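PDB 7DRG: PA0821 from Pseudomonas aeruginosa, which probably serves as the type VI secretion immunity protein (antitoxin) that neutralises a putative VRR-NUC nuclease effector. Local coordinates for residues 193-198 and 316-321; 255-260 and 344-349. All coordinates share one frame; numbering follows the deposited sequence.

Contact 1 (193-198 and 316-321)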
loop_
_atom_site.group_PDB
_atom_site.type_symbol
_atom_site.label_atom_id
_atom_site.label_comp_id
_atom_site.label_asym_id
_atom_site.label_seq_id
_atom_site.Cartn_x
_atom_site.Cartn_y
_atom_site.Cartn_z
ATOM N N ASN B 193 -10.223 -8.629 10.470
ATOM C CA ASN B 193 -10.557 -8.208 9.112
ATOM C C ASN B 193 -9.788 -6.968 8.693
ATOM O O ASN B 193 -9.637 -6.712 7.492
ATOM C CB ASN B 193 -12.047 -7.877 8.982
ATOM C CG ASN B 193 -12.944 -9.070 9.205
ATOM O OD1 ASN B 193 -12.513 -10.217 9.107
ATOM N ND2 ASN B 193 -14.214 -8.800 9.488
ATOM N N ASP B 194 -9.318 -6.183 9.657
ATOM C CA ASP B 194 -8.896 -4.830 9.382
ATOM C C ASP B 194 -7.412 -4.583 9.591
ATOM O O ASP B 194 -6.921 -3.540 9.151
ATOM C CB ASP B 194 -9.738 -3.867 10.228
ATOM C CG ASP B 194 -11.214 -3.975 9.886
ATOM O OD1 ASP B 194 -11.574 -3.706 8.721
ATOM O OD2 ASP B 194 -12.008 -4.396 10.749
ATOM N N GLU B 195 -6.686 -5.511 10.211
ATOM C CA GLU B 195 -5.228 -5.425 10.209
ATOM C C GLU B 195 -4.639 -5.245 8.814
ATOM O O GLU B 195 -3.650 -4.503 8.688
ATOM C CB GLU B 195 -4.618 -6.666 10.877
ATOM C CG GLU B 195 -4.882 -6.755 12.377
ATOM C CD GLU B 195 -4.169 -7.923 13.032
ATOM O OE1 GLU B 195 -3.823 -8.890 12.319
ATOM O OE2 GLU B 195 -3.950 -7.874 14.264
ATOM N N PRO B 196 -5.162 -5.865 7.748
ATOM C CA PRO B 196 -4.582 -5.593 6.423
ATOM C C PRO B 196 -4.654 -4.133 6.018
ATOM O O PRO B 196 -3.742 -3.646 5.334
ATOM C CB PRO B 196 -5.412 -6.487 5.492
ATOM C CG PRO B 196 -5.873 -7.591 6.355
ATOM C CD PRO B 196 -6.134 -6.974 7.695
ATOM N N SER B 197 -5.722 -3.425 6.402
ATOM C CA SER B 197 -5.791 -1.991 6.134
ATOM C C SER B 197 -4.667 -1.251 6.843
ATOM O O SER B 197 -4.036 -0.360 6.262
ATOM C CB SER B 197 -7.148 -1.437 6.570
ATOM O OG SER B 197 -8.218 -2.115 5.930
ATOM N N GLU B 198 -4.405 -1.611 8.102
ATOM C CA GLU B 198 -3.303 -1.005 8.839
ATOM C C GLU B 198 -1.955 -1.323 8.191
ATOM O O GLU B 198 -1.083 -0.452 8.088
ATOM C CB GLU B 198 -3.349 -1.483 10.292
ATOM C CG GLU B 198 -2.257 -0.918 11.173
ATOM C CD GLU B 198 -2.388 -1.388 12.609
ATOM O OE1 GLU B 198 -2.435 -2.612 12.845
ATOM O OE2 GLU B 198 -2.462 -0.526 13.508
ATOM N N GLU B 316 -4.142 -11.835 2.176
ATOM C CA GLU B 316 -4.164 -10.438 2.573
ATOM C C GLU B 316 -2.850 -10.042 3.244
ATOM O O GLU B 316 -2.091 -10.879 3.742
ATOM C CB GLU B 316 -5.338 -10.156 3.507
ATOM C CG GLU B 316 -5.184 -10.718 4.901
ATOM C CD GLU B 316 -5.641 -12.156 5.045
ATOM O OE1 GLU B 316 -6.011 -12.799 4.034
ATOM O OE2 GLU B 316 -5.633 -12.645 6.193
ATOM N N LEU B 317 -2.595 -8.734 3.247
ATOM C CA LEU B 317 -1.365 -8.182 3.798
ATOM C C LEU B 317 -1.375 -8.251 5.323
ATOM O O LEU B 317 -2.374 -7.906 5.962
ATOM C CB LEU B 317 -1.213 -6.734 3.340
ATOM C CG LEU B 317 0.197 -6.184 3.158
ATOM C CD1 LEU B 317 0.850 -6.837 1.953
ATOM C CD2 LEU B 317 0.158 -4.671 3.004
ATOM N N ARG B 318 -0.267 -8.713 5.906
ATOM C CA ARG B 318 -0.110 -8.757 7.359
ATOM C C ARG B 318 1.341 -8.477 7.711
ATOM O O ARG B 318 2.249 -9.039 7.095
ATOM C CB ARG B 318 -0.490 -10.120 7.946
ATOM C CG ARG B 318 -1.862 -10.641 7.576
ATOM C CD ARG B 318 -2.919 -10.153 8.542
ATOM N NE ARG B 318 -4.207 -10.773 8.243
ATOM C CZ ARG B 318 -5.261 -10.742 9.047
ATOM N NH1 ARG B 318 -5.189 -10.130 10.223
ATOM N NH2 ARG B 318 -6.390 -11.335 8.679
ATOM N N LEU B 319 1.561 -7.644 8.729
ATOM C CA LEU B 319 2.922 -7.364 9.185
ATOM C C LEU B 319 3.338 -8.451 10.166
ATOM O O LEU B 319 3.153 -8.335 11.380
ATOM C CB LEU B 319 3.013 -5.977 9.805
ATOM C CG LEU B 319 2.905 -4.815 8.824
ATOM C CD1 LEU B 319 2.872 -3.510 9.617
ATOM C CD2 LEU B 319 4.059 -4.826 7.844
ATOM N N VAL B 320 3.916 -9.522 9.627
ATOM C CA VAL B 320 4.391 -10.655 10.405
ATOM C C VAL B 320 5.861 -10.887 10.083
ATOM O O VAL B 320 6.364 -10.494 9.027
ATOM C CB VAL B 320 3.575 -11.935 10.123
ATOM C CG1 VAL B 320 2.098 -11.710 10.421
ATOM C CG2 VAL B 320 3.775 -12.378 8.673
ATOM N N GLY B 321 6.544 -11.551 11.014
ATOM C CA GLY B 321 7.911 -12.004 10.823
ATOM C C GLY B 321 8.885 -10.964 10.309
ATOM O O GLY B 321 9.095 -9.929 10.947
#
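In Glu-195 and Arg-318, CG stands anti to the carbonyl carbon, beside the backbone N, in both residues. Glu-195 then runs on extended, while Arg-318 bends at chi2 (-88°). The two side chains cross at about a right angle. Arg-318 NH1 and Glu-195 OE1 form a salt bridge of 2.8 Å. Its hydrogen bond is bent and weak, and the carboxylate and guanidinium planes are 80° apart. The other edge of the guanidinium holds Glu-316, two residues back along the same loop. Here NE and NH2 both grip a single oxygen, side-on: Arg-318 NH2 lies 2.9 Å and NE 3.1 Å from Glu-316 OE2. That oxygen is met on its anti side and lies close to the guanidinium plane.

Pro-196 covers one face of the same group. Its CD sits over the centre of the Arg-318 guanidinium, 4.1 Å above the plane. The proline ring also meets the aliphatic part of Glu-316, with Pro-196 CG 3.5 Å from Glu-316 CG. Pro-196 CA makes a CA-H...O contact of 3.2 Å with Leu-317 O. This buried carbonyl oxygen has no hydrogen-bond partner in the model; the CA-H is what approaches it.

The network joins helix 191-204, near its start, to the loop before helix 321-328. Its acids have further partners: Glu-195 OE1 accepts from Gly-310 N, and Glu-316 OE2 from His-313 N. Asp-192 adds a second salt bridge to Arg-318 NH1. Leu-317 packs on Trp-322 of the second subunit, which places the loop beside the dimer interface. One buried arginine thus faces three carboxylates, so its positive charge probably offsets much of their mutual repulsion, and the in-plane grip of Glu-316 limits rotation of the guanidinium.

Contact 2 (255-260 and 344-349); sequences PSSHFA and KLLSAE
A CH-pi contact between His-258 and Leu-345 makes up the middle of this interface. The two side chains slide past each other in opposite directions. With CG anti to the backbone N (chi1 -175°), Leu-345 sets that atom over the centre of the imidazole, 3.7 Å from the ring centroid of His-258 and 13° off its normal. Apolar contacts extend from Leu-345 CD2, which reaches Pro-255 CG at 4.1 Å and the edge of the Phe-259 ring at CE1, also 4.1 Å. Beside them, Leu-346 CD2 approaches His-258 CE1 obliquely, at 3.7 Å.

The contact seats the last turn of helix 338-348 against the turn that leads into strand 259-264. In that turn Pro-255 O accepts from both His-258 N and Phe-259 N. Helix 288-297 lies against both parts: its Leu-292 touches Phe-259 and Leu-345.

Hydrogen bonds fix the imidazole at both nitrogens. His-258 NE2 donates to Glu-349 O at 3.0 Å, nearly straight at the hydrogen (164°). The acceptor lies near the ring plane, but the donor stands well above the carbonyl plane. Glu-349 is the first residue past the helix to leave helical phi/psi, and its C=O, just beyond the helix end, takes the histidine's N-H. His-258 ND1 is 2.8 Å from Ser-257 OG, and either may be the donor. The carboxylate of Glu-349 turns to Tyr-277 instead.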
loop_
_atom_site.group_PDB
_atom_site.type_symbol
_atom_site.label_atom_id
_atom_site.label_comp_id
_atom_site.label_asym_id
_atom_site.label_seq_id
_atom_site.Cartn_x
_atom_site.Cartn_y
_atom_site.Cartn_z
ATOM N N PRO B 255 17.536 19.572 18.253
ATOM C CA PRO B 255 17.475 21.035 18.384
ATOM C C PRO B 255 16.218 21.500 19.104
ATOM O O PRO B 255 15.099 21.104 18.762
ATOM C CB PRO B 255 17.503 21.516 16.931
ATOM C CG PRO B 255 18.224 20.431 16.202
ATOM C CD PRO B 255 17.816 19.149 16.870
ATOM N N SER B 256 16.416 22.360 20.111
ATOM C CA SER B 256 15.309 22.840 20.936
ATOM C C SER B 256 14.342 23.720 20.158
ATOM O O SER B 256 13.261 24.029 20.676
ATOM C CB SER B 256 15.838 23.596 22.158
ATOM O OG SER B 256 16.666 24.677 21.767
ATOM N N SER B 257 14.692 24.111 18.931
ATOM C CA SER B 257 13.741 24.802 18.068
ATOM C C SER B 257 12.580 23.896 17.683
ATOM O O SER B 257 11.482 24.382 17.383
ATOM C CB SER B 257 14.446 25.318 16.809
ATOM O OG SER B 257 15.071 24.276 16.080
ATOM N N HIS B 258 12.802 22.582 17.680
ATOM C CA HIS B 258 11.807 21.645 17.188
ATOM C C HIS B 258 11.516 20.498 18.138
ATOM O O HIS B 258 10.513 19.807 17.936
ATOM C CB HIS B 258 12.237 21.065 15.834
ATOM C CG HIS B 258 12.130 22.035 14.699
ATOM N ND1 HIS B 258 13.021 23.070 14.521
ATOM C CD2 HIS B 258 11.248 22.119 13.673
ATOM C CE1 HIS B 258 12.690 23.754 13.440
ATOM N NE2 HIS B 258 11.616 23.199 12.908
ATOM N N PHE B 259 12.338 20.279 19.160
ATOM C CA PHE B 259 12.131 19.213 20.130
ATOM C C PHE B 259 11.937 19.822 21.507
ATOM O O PHE B 259 12.688 20.720 21.909
ATOM C CB PHE B 259 13.308 18.234 20.137
ATOM C CG PHE B 259 13.474 17.488 18.843
ATOM C CD1 PHE B 259 14.171 18.051 17.785
ATOM C CD2 PHE B 259 12.922 16.226 18.677
ATOM C CE1 PHE B 259 14.318 17.372 16.588
ATOM C CE2 PHE B 259 13.063 15.541 17.483
ATOM C CZ PHE B 259 13.760 16.112 16.435
ATOM N N ALA B 260 10.917 19.347 22.213
ATOM C CA ALA B 260 10.643 19.760 23.579
ATOM C C ALA B 260 10.776 18.559 24.501
ATOM O O ALA B 260 10.555 17.413 24.096
ATOM C CB ALA B 260 9.242 20.370 23.716
ATOM N N LYS B 344 16.838 20.133 6.653
ATOM C CA LYS B 344 15.442 20.022 6.250
ATOM C C LYS B 344 14.514 20.416 7.394
ATOM O O LYS B 344 13.493 21.083 7.176
ATOM C CB LYS B 344 15.150 18.597 5.774
ATOM C CG LYS B 344 13.868 18.475 4.974
ATOM C CD LYS B 344 14.008 17.519 3.792
ATOM C CE LYS B 344 14.082 16.073 4.239
ATOM N NZ LYS B 344 13.361 15.178 3.290
ATOM N N LEU B 345 14.863 20.018 8.621
ATOM C CA LEU B 345 14.109 20.426 9.800
ATOM C C LEU B 345 13.960 21.943 9.869
ATOM O O LEU B 345 12.847 22.468 9.980
ATOM C CB LEU B 345 14.806 19.896 11.058
ATOM C CG LEU B 345 14.151 20.094 12.426
ATOM C CD1 LEU B 345 13.045 19.074 12.645
ATOM C CD2 LEU B 345 15.182 20.016 13.547
ATOM N N LEU B 346 15.075 22.667 9.793
ATOM C CA LEU B 346 15.027 24.106 10.034
ATOM C C LEU B 346 14.376 24.868 8.885
ATOM O O LEU B 346 13.756 25.913 9.114
ATOM C CB LEU B 346 16.435 24.646 10.286
ATOM C CG LEU B 346 17.211 23.981 11.420
ATOM C CD1 LEU B 346 18.467 24.772 11.723
ATOM C CD2 LEU B 346 16.346 23.849 12.666
ATOM N N SER B 347 14.499 24.380 7.654
ATOM C CA SER B 347 13.990 25.140 6.520
ATOM C C SER B 347 12.522 24.868 6.225
ATOM O O SER B 347 11.821 25.767 5.746
ATOM C CB SER B 347 14.822 24.846 5.266
ATOM O OG SER B 347 14.678 23.501 4.851
ATOM N N ALA B 348 12.032 23.663 6.508
ATOM C CA ALA B 348 10.712 23.257 6.054
ATOM C C ALA B 348 9.718 23.010 7.175
ATOM O O ALA B 348 8.516 22.929 6.900
ATOM C CB ALA B 348 10.816 21.986 5.197
ATOM N N GLU B 349 10.173 22.893 8.423
ATOM C CA GLU B 349 9.235 22.471 9.450
ATOM C C GLU B 349 8.943 23.591 10.437
ATOM O O GLU B 349 9.854 24.332 10.826
ATOM C CB GLU B 349 9.767 21.251 10.211
ATOM C CG GLU B 349 10.077 20.058 9.314
ATOM C CD GLU B 349 8.913 19.676 8.407
ATOM O OE1 GLU B 349 7.743 19.839 8.817
ATOM O OE2 GLU B 349 9.170 19.223 7.271
#

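The contacts share no helix or strand, and their nearest atoms are about 22 Å apart. Contact 1 is buried throughout, with its centre about 17 Å from the centre of the chain. Contact 2 lies further out, at about 23 Å, and is partly exposed, most clearly at Leu-346. The chemistry also differs. Contact 1 relies on charge, shared among side chains, with a proline over one face of the guanidinium. Contact 2 relies on a leucine against an imidazole and one bond to a backbone carbonyl. Only contact 1 is touched by the second subunit. Along the chain their segments alternate, 193-198, 255-260, 316-321 and 344-349.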